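Local coordinates for protein phosphonate monoester hydrolase (Ruegeria pomeroyi, PDB 4UPK) that belongs to the sulfatase family of the alkaline phosphatase clan, with a mixed alpha/beta fold, and assembles here from four protein chains, at residues 117-122 with 156-161; 207-212 with 317-322; 220-225 with 328-333; 278-283 with 477-482; 409-414 with 514-519. All coordinates share one frame; numbering follows the deposited sequence.

Interaction 1 of 5, residues 117-122 with 156-161; sequences EMRKAG and GFHEVT
Arg-119 lays one edge of its guanidinium against the carbonyl oxygen of Gly-156. Its NE donates to Gly-156 O at 2.8 Å with an N-H...O angle of 154°, and the oxygen lies close to the guanidinium plane. The nitrogen in turn sits in the carbonyl plane, on a lone pair. NH2 of Arg-119 adds a weak second bond to the same Gly-156 O at 3.2 Å, so one carbonyl is gripped by two neighbouring donors and the rotation of the flat group is largely fixed. The chain gets there by staying extended from CG to NE. Past the glycine, Arg-119 NH2 comes to 4.2 Å from His-158 CB, an oblique and looser approach. The remaining nitrogen, NH1, makes a salt bridge to Asp-144 of the second subunit, while His-158 NE2 bonds Glu-159 of that subunit. Beside the contact, Lys-120 NZ pairs with Glu-117 OE1 at 2.9 Å along the helix, which closes in a Schellman motif at Gly-122. The arginine thus ties the end of helix 114-120 to the loop residue Gly-156, just before strand 158-162, which pairs in parallel with strand 125-127 in the mixed sheet of an alpha/beta fold, at a subunit interface.

Interaction 2 of 5, residues 207-212 with 317-322; sequences YRAEDS and ATEVDT
Glu-319, on the long helix 303-333, reaches across to Ser-212, the N-cap residue of helix 213-224. CB and CG lead the side chain toward segment 207-212 without meeting it; CG stands opposite the backbone N (chi1 -172°) and the chain runs on extended, which carries the carboxylate the full distance. The side chain also touches Pro-249, Tyr-252 and Thr-214. At the end, CD comes to 3.6 Å from Ser-212 OG, and OE1 stays 4.0 Å from that same OG. The touching atom is OE2: it accepts the hydroxyl proton of Ser-212 OG at 2.8 Å, the donor standing 42° out of the carboxylate plane, and it also lies 3.5 Å from Ser-212 CB. Because Ser-212 OG caps Ala-215 N as well, the hydroxyl both accepts and donates, taking an N-H from the helix start and passing its own proton to Glu-319. The partial positive end of helix 213-224 would probably help to stabilise a charged carboxylate in this buried place. A water completes the bridge, donating to Glu-319 OE2 at 2.8 Å and, more weakly, to Ala-209 O at 2.9 Å.

Interaction 3 of 5, residues 220-225 with 328-333; sequences QFLANM and IAHLKE
Leu-222 and His-330 form the close part of this helix-helix contact, their side chains sliding past one another in opposite directions. Leu-222 CD2 is the touching branch: it lies 3.6 Å from His-330 CB and 3.8 Å from His-330 CG. The histidine is sent across by a first torsion that sets CG opposite its backbone N (chi1 173°), pointing the ring toward the Met-225 end of segment 220-225. There Met-225 CB stands 4.0 Å from His-330 NE2. Both Leu-222 CD2 and Met-225 CB lie on the same side of the imidazole plane, the methyl near the root of the ring and the methylene near NE2, each approaching obliquely. The rest of Met-225 turns back from the helix 303-333 side, and its CG settles 3.6 Å above the centre of the Phe-221 ring, joining that part of the residue to the inner packing against strand 234-239.

The polar end of the histidine is the looser part, where a water intervenes. This water lies in the plane of the His-330 ring at 2.7 Å from NE2 and makes a weak bond to Met-225 O at 3.0 Å, linking the histidine to the backbone of Met-225, beside the Met-225 CB contact. Nearby, the last turn of helix 213-224 is braced by Asn-224 ND2, which donates to Gln-220 O at 2.7 Å, and Leu-222 O accepts from Asn-177 of the second subunit. The chemistry is therefore divided: the direct contacts are van der Waals, between aliphatic groups and the histidine, while NE2 is linked to Met-225 O through one water.

Interaction 4 of 5, residues 278-283 with 477-482; sequences PFFGPA and PPMLFD
Met-479 rests its thioether against two phenylalanines that also touch each other, a Met-aromatic contact that joins the chain around Phe-279 and Phe-280, at helix 280-286, to strand 479-482, an edge strand, within this chain, of a four-stranded antiparallel sheet. SD lies 3.6 Å from Phe-280 CE2 and 4.6 Å from the centroid of that ring, 63° off the ring normal, so the sulfur approaches the outer rim obliquely. The methyl CE touches both residues, 3.7 Å from Phe-280 CE2 and 3.8 Å from Phe-279 CB. Met-479 and Phe-280 come from opposite directions, whereas Phe-279 crosses the methionine at about a right angle. An extended chain beyond CG brings the sulfur this far from the strand.

The two rings also set each other: Phe-279 CD1 stands 3.5 Å above the plane of the Phe-280 ring, offset toward its rim. Further out, Trp-446 stacks on Phe-279 and also bonds its carbonyl oxygen through NE1, while Tyr-364 meets Phe-280 with nearly parallel planes. The strand is held by backbone bonds between Met-479 and Val-470. On the methionine side, CE also lies 3.9 Å from both Phe-279 CG and Phe-279 CD1.

Interaction 5 of 5, residues 409-414 with 514-519; sequences AVDGRS and MRNMDH
Asp-411 OD1 and Ala-409 O are joined to His-519 by one water that three groups grip. The water donates to Asp-411 OD1 at 3.0 Å and to Ala-409 O at 2.9 Å, and it accepts the backbone N-H of His-519 N at 2.9 Å, so both of its protons and a lone pair are engaged. No direct polar bond joins the segments, although they bury 186 Å² between them: Ala-409 N and His-519 O stay 4.0 Å apart where the backbones run close, and Asp-411 OD1 comes within 4.3 Å of Asn-516 CB.

The buried Asp-411 carboxylate is well supplied with donors. Arg-536 forms a salt bridge with OD1, while OD2 receives Asn-97 ND2 and the backbone N of Tyr-94; with so many donors around it, the group is probably charged. Asn-97 also donates to Asn-516 O, fastening both segments to helix 95-98. The imidazole of His-519 folds back on its own chain: ND1 donates to Met-517 O at 2.6 Å with an N-H...O angle of 147°, the oxygen tilted 16° from the ring plane. Its NE2 is hydrogen-bonded to Ser-455 of the third subunit, and Asp-518 makes a salt bridge to Arg-108 of that same subunit. Together these bonds pin the non-helical chain that follows helix 499-515, on its way to the small hairpin of strands 524-527 and 530-533, against the loop between helices 394-402 and 416-419: a buried bridging water between a loop and the chain leaving a helix, beside a subunit interface.

Interactions 1 and 3 meet directly on one side of the chain: Thr-161 OG1 lies 3.3 Å from Gln-220 CB and Val-160 CG1 lies 3.6 Å from Asn-224 CG, and both contacts reach the second subunit. Interaction 3 shares helix 303-333 with interaction 2, their centres about 17 Å apart; together they join that helix to the two ends of helix 213-224. Interaction 4 lies on the opposite side of the chain's centre, about 45 Å from interaction 3 between centres. Strand 479-482 and helix 499-515, consecutive in the chain, lead from it to interaction 5, with about 28 Å between centres. Both of these last contacts have residues near the third subunit.

Interaction 1 of 5, residues 117-122 with 156-161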
# COMPACT_ATOMS: atom_id res chain seq x y z
N GLU A 117 8.56 -4.25 15.06
CA GLU A 117 8.62 -5.61 15.57
C GLU A 117 8.13 -5.71 17.01
O GLU A 117 7.44 -6.68 17.33
CB GLU A 117 9.99 -6.25 15.33
CG GLU A 117 10.40 -6.37 13.87
CD GLU A 117 9.32 -6.72 12.86
OE1 GLU A 117 8.93 -7.91 12.79
OE2 GLU A 117 8.88 -5.80 12.13
N MET A 118 8.45 -4.71 17.87
CA MET A 118 7.97 -4.63 19.25
C MET A 118 6.46 -4.38 19.30
O MET A 118 5.81 -4.86 20.23
CB MET A 118 8.72 -3.57 20.08
CG MET A 118 10.14 -4.01 20.49
SD MET A 118 10.21 -5.36 21.69
CE MET A 118 9.98 -4.47 23.21
N ARG A 119 5.89 -3.68 18.29
CA ARG A 119 4.45 -3.44 18.17
C ARG A 119 3.68 -4.75 17.93
O ARG A 119 2.55 -4.90 18.42
CB ARG A 119 4.14 -2.43 17.06
CG ARG A 119 4.38 -0.99 17.48
CD ARG A 119 3.58 -0.06 16.61
NE ARG A 119 3.71 1.32 17.05
CZ ARG A 119 2.70 2.17 17.19
NH1 ARG A 119 1.45 1.78 16.95
NH2 ARG A 119 2.93 3.42 17.57
N LYS A 120 4.32 -5.69 17.20
CA LYS A 120 3.81 -7.05 16.95
C LYS A 120 3.75 -7.86 18.27
O LYS A 120 2.87 -8.69 18.43
CB LYS A 120 4.65 -7.78 15.90
CG LYS A 120 4.60 -7.16 14.50
CD LYS A 120 5.46 -7.94 13.53
CE LYS A 120 5.49 -7.31 12.17
NZ LYS A 120 6.48 -7.95 11.26
N ALA A 121 4.67 -7.56 19.21
CA ALA A 121 4.76 -8.15 20.55
C ALA A 121 3.79 -7.46 21.57
O ALA A 121 3.72 -7.88 22.73
CB ALA A 121 6.20 -8.12 21.05
N GLY A 122 3.05 -6.44 21.11
CA GLY A 122 2.05 -5.72 21.90
C GLY A 122 2.56 -4.50 22.64
O GLY A 122 1.84 -3.93 23.45
N GLY A 156 6.69 3.56 13.74
CA GLY A 156 6.45 2.63 14.83
C GLY A 156 6.69 3.25 16.19
O GLY A 156 6.04 2.85 17.16
N PHE A 157 7.61 4.23 16.28
CA PHE A 157 7.90 4.91 17.54
C PHE A 157 6.83 5.91 17.89
O PHE A 157 6.38 6.67 17.04
CB PHE A 157 9.29 5.59 17.53
CG PHE A 157 10.45 4.68 17.87
CD1 PHE A 157 10.72 4.32 19.19
CD2 PHE A 157 11.28 4.18 16.87
CE1 PHE A 157 11.78 3.46 19.50
CE2 PHE A 157 12.35 3.33 17.19
CZ PHE A 157 12.60 2.98 18.50
N HIS A 158 6.42 5.88 19.16
CA HIS A 158 5.43 6.80 19.67
C HIS A 158 6.21 7.83 20.48
O HIS A 158 6.80 7.52 21.52
CB HIS A 158 4.35 6.10 20.49
CG HIS A 158 3.15 6.96 20.72
ND1 HIS A 158 2.03 6.88 19.90
CD2 HIS A 158 2.93 7.91 21.67
CE1 HIS A 158 1.17 7.76 20.38
NE2 HIS A 158 1.66 8.40 21.45
N GLU A 159 6.29 9.04 19.93
CA GLU A 159 7.04 10.12 20.54
C GLU A 159 6.31 10.73 21.73
O GLU A 159 5.20 11.23 21.58
CB GLU A 159 7.37 11.18 19.48
CG GLU A 159 8.44 12.15 19.89
CD GLU A 159 8.62 13.24 18.87
OE1 GLU A 159 7.69 14.08 18.75
OE2 GLU A 159 9.67 13.28 18.20
N VAL A 160 6.95 10.67 22.91
CA VAL A 160 6.46 11.24 24.17
C VAL A 160 7.06 12.66 24.32
O VAL A 160 6.32 13.61 24.59
CB VAL A 160 6.75 10.33 25.39
CG1 VAL A 160 5.98 10.81 26.61
CG2 VAL A 160 6.39 8.87 25.09
N THR A 161 8.39 12.80 24.11
CA THR A 161 9.13 14.05 24.16
C THR A 161 10.03 14.13 22.94
O THR A 161 10.87 13.25 22.74
CB THR A 161 9.94 14.17 25.45
OG1 THR A 161 9.08 14.03 26.57
CG2 THR A 161 10.72 15.53 25.55

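Interaction 2 of 5, residues 207-212 with 317-322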
# COMPACT_ATOMS: atom_id res chain seq x y z
N TYR A 207 22.23 28.44 30.57
CA TYR A 207 21.27 27.76 31.43
C TYR A 207 21.94 27.08 32.63
O TYR A 207 23.07 26.60 32.52
CB TYR A 207 20.43 26.73 30.60
CG TYR A 207 21.27 25.89 29.66
CD1 TYR A 207 21.89 24.72 30.10
CD2 TYR A 207 21.45 26.27 28.33
CE1 TYR A 207 22.67 23.95 29.23
CE2 TYR A 207 22.26 25.53 27.47
CZ TYR A 207 22.86 24.37 27.92
OH TYR A 207 23.64 23.63 27.06
N ARG A 208 21.23 27.05 33.76
CA ARG A 208 21.69 26.37 34.98
C ARG A 208 21.59 24.86 34.72
O ARG A 208 20.87 24.45 33.80
CB ARG A 208 20.85 26.77 36.21
CG ARG A 208 20.96 28.25 36.55
CD ARG A 208 19.97 28.69 37.62
NE ARG A 208 20.36 28.20 38.94
CZ ARG A 208 19.50 27.79 39.87
NH1 ARG A 208 18.19 27.83 39.65
NH2 ARG A 208 19.95 27.33 41.03
N ALA A 209 22.33 24.04 35.50
CA ALA A 209 22.34 22.58 35.38
C ALA A 209 20.94 21.95 35.44
O ALA A 209 20.65 21.08 34.63
CB ALA A 209 23.24 21.96 36.45
N GLU A 210 20.06 22.44 36.34
CA GLU A 210 18.70 21.93 36.46
C GLU A 210 17.82 22.28 35.25
O GLU A 210 16.73 21.71 35.12
CB GLU A 210 18.05 22.38 37.79
CG GLU A 210 18.08 23.88 38.02
CD GLU A 210 19.19 24.33 38.96
OE1 GLU A 210 20.38 24.29 38.57
OE2 GLU A 210 18.85 24.74 40.10
N ASP A 211 18.29 23.20 34.38
CA ASP A 211 17.57 23.63 33.18
C ASP A 211 18.22 23.15 31.87
O ASP A 211 17.81 23.57 30.78
CB ASP A 211 17.37 25.15 33.20
CG ASP A 211 16.48 25.61 34.32
OD1 ASP A 211 15.48 24.93 34.61
OD2 ASP A 211 16.76 26.67 34.91
N SER A 212 19.25 22.28 31.98
CA SER A 212 20.01 21.77 30.84
C SER A 212 19.21 20.80 29.98
O SER A 212 18.20 20.27 30.41
CB SER A 212 21.31 21.12 31.32
OG SER A 212 21.15 19.75 31.65
N ALA A 317 29.62 14.19 29.82
CA ALA A 317 29.49 12.73 30.04
C ALA A 317 29.18 12.48 31.54
O ALA A 317 28.28 11.71 31.84
CB ALA A 317 30.76 12.01 29.62
N THR A 318 29.87 13.17 32.46
CA THR A 318 29.60 13.08 33.91
C THR A 318 28.13 13.55 34.21
O THR A 318 27.44 12.87 34.96
CB THR A 318 30.74 13.74 34.72
OG1 THR A 318 31.91 12.93 34.58
CG2 THR A 318 30.42 13.89 36.23
N GLU A 319 27.66 14.65 33.59
CA GLU A 319 26.29 15.11 33.77
C GLU A 319 25.26 14.10 33.22
O GLU A 319 24.24 13.88 33.84
CB GLU A 319 26.09 16.51 33.20
CG GLU A 319 24.72 17.11 33.55
CD GLU A 319 24.30 18.29 32.69
OE1 GLU A 319 24.88 18.45 31.59
OE2 GLU A 319 23.42 19.06 33.12
N VAL A 320 25.57 13.42 32.10
CA VAL A 320 24.70 12.36 31.56
C VAL A 320 24.62 11.23 32.58
O VAL A 320 23.52 10.74 32.88
CB VAL A 320 25.18 11.89 30.15
CG1 VAL A 320 24.67 10.50 29.79
CG2 VAL A 320 24.83 12.92 29.09
N ASP A 321 25.78 10.85 33.14
CA ASP A 321 25.90 9.84 34.18
C ASP A 321 25.00 10.13 35.38
O ASP A 321 24.28 9.22 35.78
CB ASP A 321 27.34 9.67 34.63
CG ASP A 321 27.50 8.44 35.48
OD1 ASP A 321 27.70 7.36 34.91
OD2 ASP A 321 27.33 8.55 36.72
N THR A 322 25.04 11.35 35.98
CA THR A 322 24.22 11.75 37.15
C THR A 322 22.73 11.56 36.87
O THR A 322 22.02 11.05 37.73
CB THR A 322 24.52 13.21 37.56
OG1 THR A 322 25.93 13.42 37.72
CG2 THR A 322 23.79 13.63 38.84
O HOH W 1 22.10 18.80 35.56

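Interaction 3 of 5, residues 220-225 with 328-333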
# COMPACT_ATOMS: atom_id res chain seq x y z
N GLN A 220 11.50 14.80 31.69
CA GLN A 220 10.40 14.39 30.81
C GLN A 220 10.12 12.88 30.89
O GLN A 220 8.95 12.49 30.95
CB GLN A 220 10.59 14.87 29.37
CG GLN A 220 10.57 16.41 29.18
CD GLN A 220 9.63 17.14 30.10
OE1 GLN A 220 10.04 17.76 31.09
NE2 GLN A 220 8.34 17.08 29.81
N PHE A 221 11.18 12.07 30.96
CA PHE A 221 11.11 10.61 31.19
C PHE A 221 10.42 10.33 32.54
O PHE A 221 9.47 9.56 32.60
CB PHE A 221 12.53 10.00 31.18
CG PHE A 221 12.59 8.53 31.47
CD1 PHE A 221 12.49 7.59 30.44
CD2 PHE A 221 12.76 8.06 32.77
CE1 PHE A 221 12.56 6.21 30.71
CE2 PHE A 221 12.81 6.69 33.05
CZ PHE A 221 12.71 5.77 32.02
N LEU A 222 10.91 10.99 33.61
CA LEU A 222 10.37 10.83 34.97
C LEU A 222 8.96 11.44 35.17
O LEU A 222 8.24 11.02 36.08
CB LEU A 222 11.35 11.32 36.03
CG LEU A 222 12.70 10.60 36.07
CD1 LEU A 222 13.72 11.40 36.88
CD2 LEU A 222 12.56 9.20 36.61
N ALA A 223 8.57 12.40 34.32
CA ALA A 223 7.23 13.02 34.36
C ALA A 223 6.21 12.14 33.64
O ALA A 223 5.01 12.34 33.79
CB ALA A 223 7.27 14.41 33.71
N ASN A 224 6.69 11.17 32.82
CA ASN A 224 5.83 10.33 32.00
C ASN A 224 5.82 8.84 32.31
O ASN A 224 4.82 8.17 32.03
CB ASN A 224 6.12 10.57 30.53
CG ASN A 224 5.60 11.89 30.03
OD1 ASN A 224 4.40 12.06 29.77
ND2 ASN A 224 6.50 12.84 29.85
N MET A 225 6.91 8.32 32.88
CA MET A 225 7.00 6.89 33.21
C MET A 225 6.18 6.36 34.39
O MET A 225 5.72 5.23 34.26
CB MET A 225 8.45 6.36 33.21
CG MET A 225 9.09 6.34 31.82
SD MET A 225 8.32 5.22 30.61
CE MET A 225 7.33 6.33 29.78
N ILE A 328 17.75 4.88 36.86
CA ILE A 328 17.97 3.62 37.58
C ILE A 328 17.23 3.65 38.92
O ILE A 328 16.53 2.70 39.23
CB ILE A 328 19.49 3.28 37.75
CG1 ILE A 328 20.23 3.11 36.39
CG2 ILE A 328 19.72 2.07 38.69
CD1 ILE A 328 19.64 2.02 35.37
N ALA A 329 17.38 4.76 39.72
CA ALA A 329 16.73 4.95 41.02
C ALA A 329 15.21 4.81 40.90
O ALA A 329 14.61 4.18 41.77
CB ALA A 329 17.09 6.30 41.63
N HIS A 330 14.61 5.35 39.82
CA HIS A 330 13.18 5.23 39.54
C HIS A 330 12.75 3.77 39.40
O HIS A 330 11.70 3.40 39.90
CB HIS A 330 12.81 5.99 38.24
CG HIS A 330 11.39 5.78 37.80
ND1 HIS A 330 10.32 6.34 38.49
CD2 HIS A 330 10.91 5.02 36.79
CE1 HIS A 330 9.23 5.92 37.87
NE2 HIS A 330 9.53 5.12 36.84
N LEU A 331 13.55 2.95 38.68
CA LEU A 331 13.26 1.53 38.45
C LEU A 331 13.31 0.75 39.77
O LEU A 331 12.44 -0.09 40.01
CB LEU A 331 14.23 0.91 37.43
CG LEU A 331 14.18 1.40 35.98
CD1 LEU A 331 15.19 0.67 35.17
CD2 LEU A 331 12.80 1.23 35.35
N LYS A 332 14.32 1.03 40.61
CA LYS A 332 14.51 0.41 41.92
C LYS A 332 13.36 0.77 42.86
O LYS A 332 12.80 -0.11 43.52
CB LYS A 332 15.86 0.81 42.54
CG LYS A 332 17.06 0.43 41.67
CD LYS A 332 18.16 -0.23 42.45
CE LYS A 332 19.30 -0.63 41.57
NZ LYS A 332 20.31 -1.42 42.32
N GLU A 333 12.99 2.07 42.91
CA GLU A 333 11.93 2.63 43.74
C GLU A 333 10.57 2.03 43.42
O GLU A 333 9.77 1.87 44.33
CB GLU A 333 11.87 4.15 43.57
CG GLU A 333 12.83 4.91 44.47
CD GLU A 333 13.40 6.21 43.92
OE1 GLU A 333 12.76 6.83 43.03
OE2 GLU A 333 14.49 6.61 44.39
O HOH W 2 7.73 3.49 35.74

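Interaction 4 of 5, residues 278-283 with 477-482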
# COMPACT_ATOMS: atom_id res chain seq x y z
N PRO A 278 46.15 9.41 1.85
CA PRO A 278 45.55 10.69 1.41
C PRO A 278 44.14 11.01 1.94
O PRO A 278 43.78 12.18 1.94
CB PRO A 278 45.53 10.55 -0.11
CG PRO A 278 46.60 9.59 -0.41
CD PRO A 278 46.54 8.60 0.68
N PHE A 279 43.36 9.98 2.34
CA PHE A 279 42.00 10.07 2.91
C PHE A 279 41.94 11.04 4.11
O PHE A 279 40.91 11.69 4.33
CB PHE A 279 41.53 8.65 3.36
CG PHE A 279 40.33 8.62 4.30
CD1 PHE A 279 40.50 8.70 5.68
CD2 PHE A 279 39.03 8.56 3.79
CE1 PHE A 279 39.40 8.72 6.53
CE2 PHE A 279 37.93 8.58 4.65
CZ PHE A 279 38.12 8.64 6.01
N PHE A 280 43.03 11.07 4.91
CA PHE A 280 43.20 11.86 6.14
C PHE A 280 43.40 13.34 5.94
O PHE A 280 43.25 14.11 6.90
CB PHE A 280 44.25 11.23 7.06
CG PHE A 280 43.87 9.84 7.51
CD1 PHE A 280 42.73 9.62 8.27
CD2 PHE A 280 44.65 8.74 7.15
CE1 PHE A 280 42.37 8.33 8.65
CE2 PHE A 280 44.31 7.46 7.57
CZ PHE A 280 43.16 7.26 8.29
N GLY A 281 43.71 13.73 4.70
CA GLY A 281 43.81 15.12 4.28
C GLY A 281 42.44 15.72 4.47
O GLY A 281 42.24 16.47 5.44
N PRO A 282 41.43 15.29 3.66
CA PRO A 282 40.05 15.78 3.86
C PRO A 282 39.44 15.42 5.22
O PRO A 282 38.66 16.19 5.74
CB PRO A 282 39.29 15.11 2.71
CG PRO A 282 40.33 14.84 1.65
CD PRO A 282 41.51 14.42 2.46
N ALA A 283 39.82 14.25 5.79
CA ALA A 283 39.35 13.77 7.08
C ALA A 283 39.81 14.62 8.27
O ALA A 283 39.01 14.84 9.17
CB ALA A 283 39.71 12.30 7.27
N PRO A 477 44.02 3.58 -2.49
CA PRO A 477 44.58 2.32 -1.99
C PRO A 477 44.08 1.88 -0.60
O PRO A 477 43.63 2.70 0.20
CB PRO A 477 46.10 2.56 -2.00
CG PRO A 477 46.26 4.03 -1.92
CD PRO A 477 45.08 4.60 -2.67
N PRO A 478 44.17 0.56 -0.29
CA PRO A 478 43.75 0.11 1.05
C PRO A 478 44.65 0.62 2.18
O PRO A 478 45.75 1.14 1.93
CB PRO A 478 43.84 -1.42 0.95
CG PRO A 478 44.79 -1.69 -0.14
CD PRO A 478 44.63 -0.58 -1.12
N MET A 479 44.17 0.48 3.42
CA MET A 479 44.95 0.76 4.61
C MET A 479 45.09 -0.56 5.34
O MET A 479 44.19 -1.39 5.31
CB MET A 479 44.28 1.80 5.54
CG MET A 479 43.84 3.06 4.85
SD MET A 479 43.44 4.33 6.04
CE MET A 479 42.43 5.41 5.07
N LEU A 480 46.22 -0.76 5.98
CA LEU A 480 46.45 -1.95 6.78
C LEU A 480 47.19 -1.58 8.06
O LEU A 480 48.27 -1.02 7.99
CB LEU A 480 47.16 -3.04 5.99
CG LEU A 480 47.27 -4.40 6.70
CD1 LEU A 480 45.91 -5.07 6.82
CD2 LEU A 480 48.28 -5.29 6.01
N PHE A 481 46.56 -1.85 9.22
CA PHE A 481 47.11 -1.55 10.54
C PHE A 481 47.34 -2.85 11.29
O PHE A 481 46.42 -3.62 11.51
CB PHE A 481 46.19 -0.58 11.32
CG PHE A 481 45.76 0.64 10.53
CD1 PHE A 481 46.70 1.58 10.10
CD2 PHE A 481 44.43 0.87 10.23
CE1 PHE A 481 46.31 2.70 9.36
CE2 PHE A 481 44.03 2.00 9.50
CZ PHE A 481 44.98 2.92 9.08
N ASP A 482 48.60 -3.12 11.66
CA ASP A 482 49.01 -4.29 12.42
C ASP A 482 49.03 -3.96 13.93
O ASP A 482 49.85 -3.16 14.38
CB ASP A 482 50.40 -4.75 11.93
CG ASP A 482 50.99 -5.99 12.58
OD1 ASP A 482 50.27 -6.64 13.40
OD2 ASP A 482 52.17 -6.30 12.31

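Interaction 5 of 5, residues 409-414 with 514-519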
# COMPACT_ATOMS: atom_id res chain seq x y z
N ALA A 409 15.70 -10.19 7.50
CA ALA A 409 16.38 -8.96 7.07
C ALA A 409 17.49 -8.52 8.06
O ALA A 409 18.46 -7.89 7.65
CB ALA A 409 15.36 -7.84 6.91
N VAL A 410 17.34 -8.88 9.34
CA VAL A 410 18.28 -8.54 10.41
C VAL A 410 19.60 -9.31 10.24
O VAL A 410 19.63 -10.55 10.30
CB VAL A 410 17.64 -8.67 11.83
CG1 VAL A 410 18.66 -8.50 12.94
CG2 VAL A 410 16.49 -7.69 12.00
N ASP A 411 20.68 -8.56 10.01
CA ASP A 411 22.05 -9.07 9.85
C ASP A 411 22.70 -9.42 11.19
O ASP A 411 23.58 -10.29 11.23
CB ASP A 411 22.93 -8.05 9.12
CG ASP A 411 22.53 -7.76 7.68
OD1 ASP A 411 22.30 -8.73 6.93
OD2 ASP A 411 22.50 -6.58 7.30
N GLY A 412 22.29 -8.71 12.25
CA GLY A 412 22.79 -8.91 13.60
C GLY A 412 22.32 -10.19 14.24
O GLY A 412 21.34 -10.79 13.80
N ARG A 413 23.03 -10.61 15.29
CA ARG A 413 22.74 -11.82 16.04
C ARG A 413 22.55 -11.49 17.52
O ARG A 413 23.26 -10.64 18.07
CB ARG A 413 23.87 -12.84 15.85
CG ARG A 413 23.95 -13.43 14.44
CD ARG A 413 25.07 -14.44 14.29
NE ARG A 413 24.92 -15.59 15.18
CZ ARG A 413 25.84 -16.54 15.32
NH1 ARG A 413 26.96 -16.50 14.62
NH2 ARG A 413 25.65 -17.54 16.17
N SER A 414 21.58 -12.16 18.15
CA SER A 414 21.26 -12.00 19.57
C SER A 414 22.48 -12.20 20.48
O SER A 414 23.23 -13.17 20.32
CB SER A 414 20.14 -12.95 19.97
OG SER A 414 19.79 -12.81 21.33
N MET A 514 29.44 -10.73 0.48
CA MET A 514 28.73 -11.83 -0.21
C MET A 514 27.87 -12.65 0.74
O MET A 514 26.81 -13.12 0.34
CB MET A 514 29.70 -12.74 -0.97
CG MET A 514 30.48 -12.04 -2.06
SD MET A 514 31.67 -13.10 -2.90
CE MET A 514 30.59 -14.01 -4.02
N ARG A 515 28.31 -12.80 2.02
CA ARG A 515 27.56 -13.56 3.04
C ARG A 515 26.47 -12.74 3.72
O ARG A 515 25.60 -13.32 4.39
CB ARG A 515 28.49 -14.15 4.10
CG ARG A 515 29.29 -15.35 3.63
CD ARG A 515 30.44 -15.55 4.60
NE ARG A 515 31.28 -16.68 4.23
CZ ARG A 515 32.45 -16.96 4.80
NH1 ARG A 515 32.94 -16.17 5.75
NH2 ARG A 515 33.15 -18.01 4.40
N ASN A 516 26.51 -11.42 3.57
CA ASN A 516 25.54 -10.53 4.19
C ASN A 516 24.86 -9.61 3.18
O ASN A 516 24.80 -8.39 3.40
CB ASN A 516 26.14 -9.76 5.40
CG ASN A 516 26.70 -10.66 6.47
OD1 ASN A 516 26.00 -11.11 7.38
ND2 ASN A 516 27.97 -11.01 6.33
N MET A 517 24.30 -10.19 2.10
CA MET A 517 23.50 -9.44 1.12
C MET A 517 22.08 -9.37 1.68
O MET A 517 21.80 -10.06 2.66
CB MET A 517 23.53 -10.11 -0.26
CG MET A 517 24.75 -9.77 -1.05
SD MET A 517 24.65 -10.49 -2.70
CE MET A 517 25.29 -12.08 -2.39
N ASP A 518 21.19 -8.54 1.08
CA ASP A 518 19.82 -8.36 1.57
C ASP A 518 19.02 -9.67 1.75
O ASP A 518 18.69 -10.32 0.76
CB ASP A 518 19.05 -7.34 0.71
CG ASP A 518 17.86 -6.70 1.39
OD1 ASP A 518 17.24 -7.35 2.26
OD2 ASP A 518 17.53 -5.55 1.05
N HIS A 519 18.72 -10.04 3.01
CA HIS A 519 17.99 -11.28 3.36
C HIS A 519 16.46 -11.13 3.55
O HIS A 519 15.82 -12.08 4.02
CB HIS A 519 18.60 -11.94 4.61
CG HIS A 519 19.81 -12.78 4.34
ND1 HIS A 519 21.01 -12.21 3.94
CD2 HIS A 519 19.99 -14.11 4.49
CE1 HIS A 519 21.86 -13.20 3.85
NE2 HIS A 519 21.29 -14.37 4.14
O HOH W 3 19.87 -8.49 5.16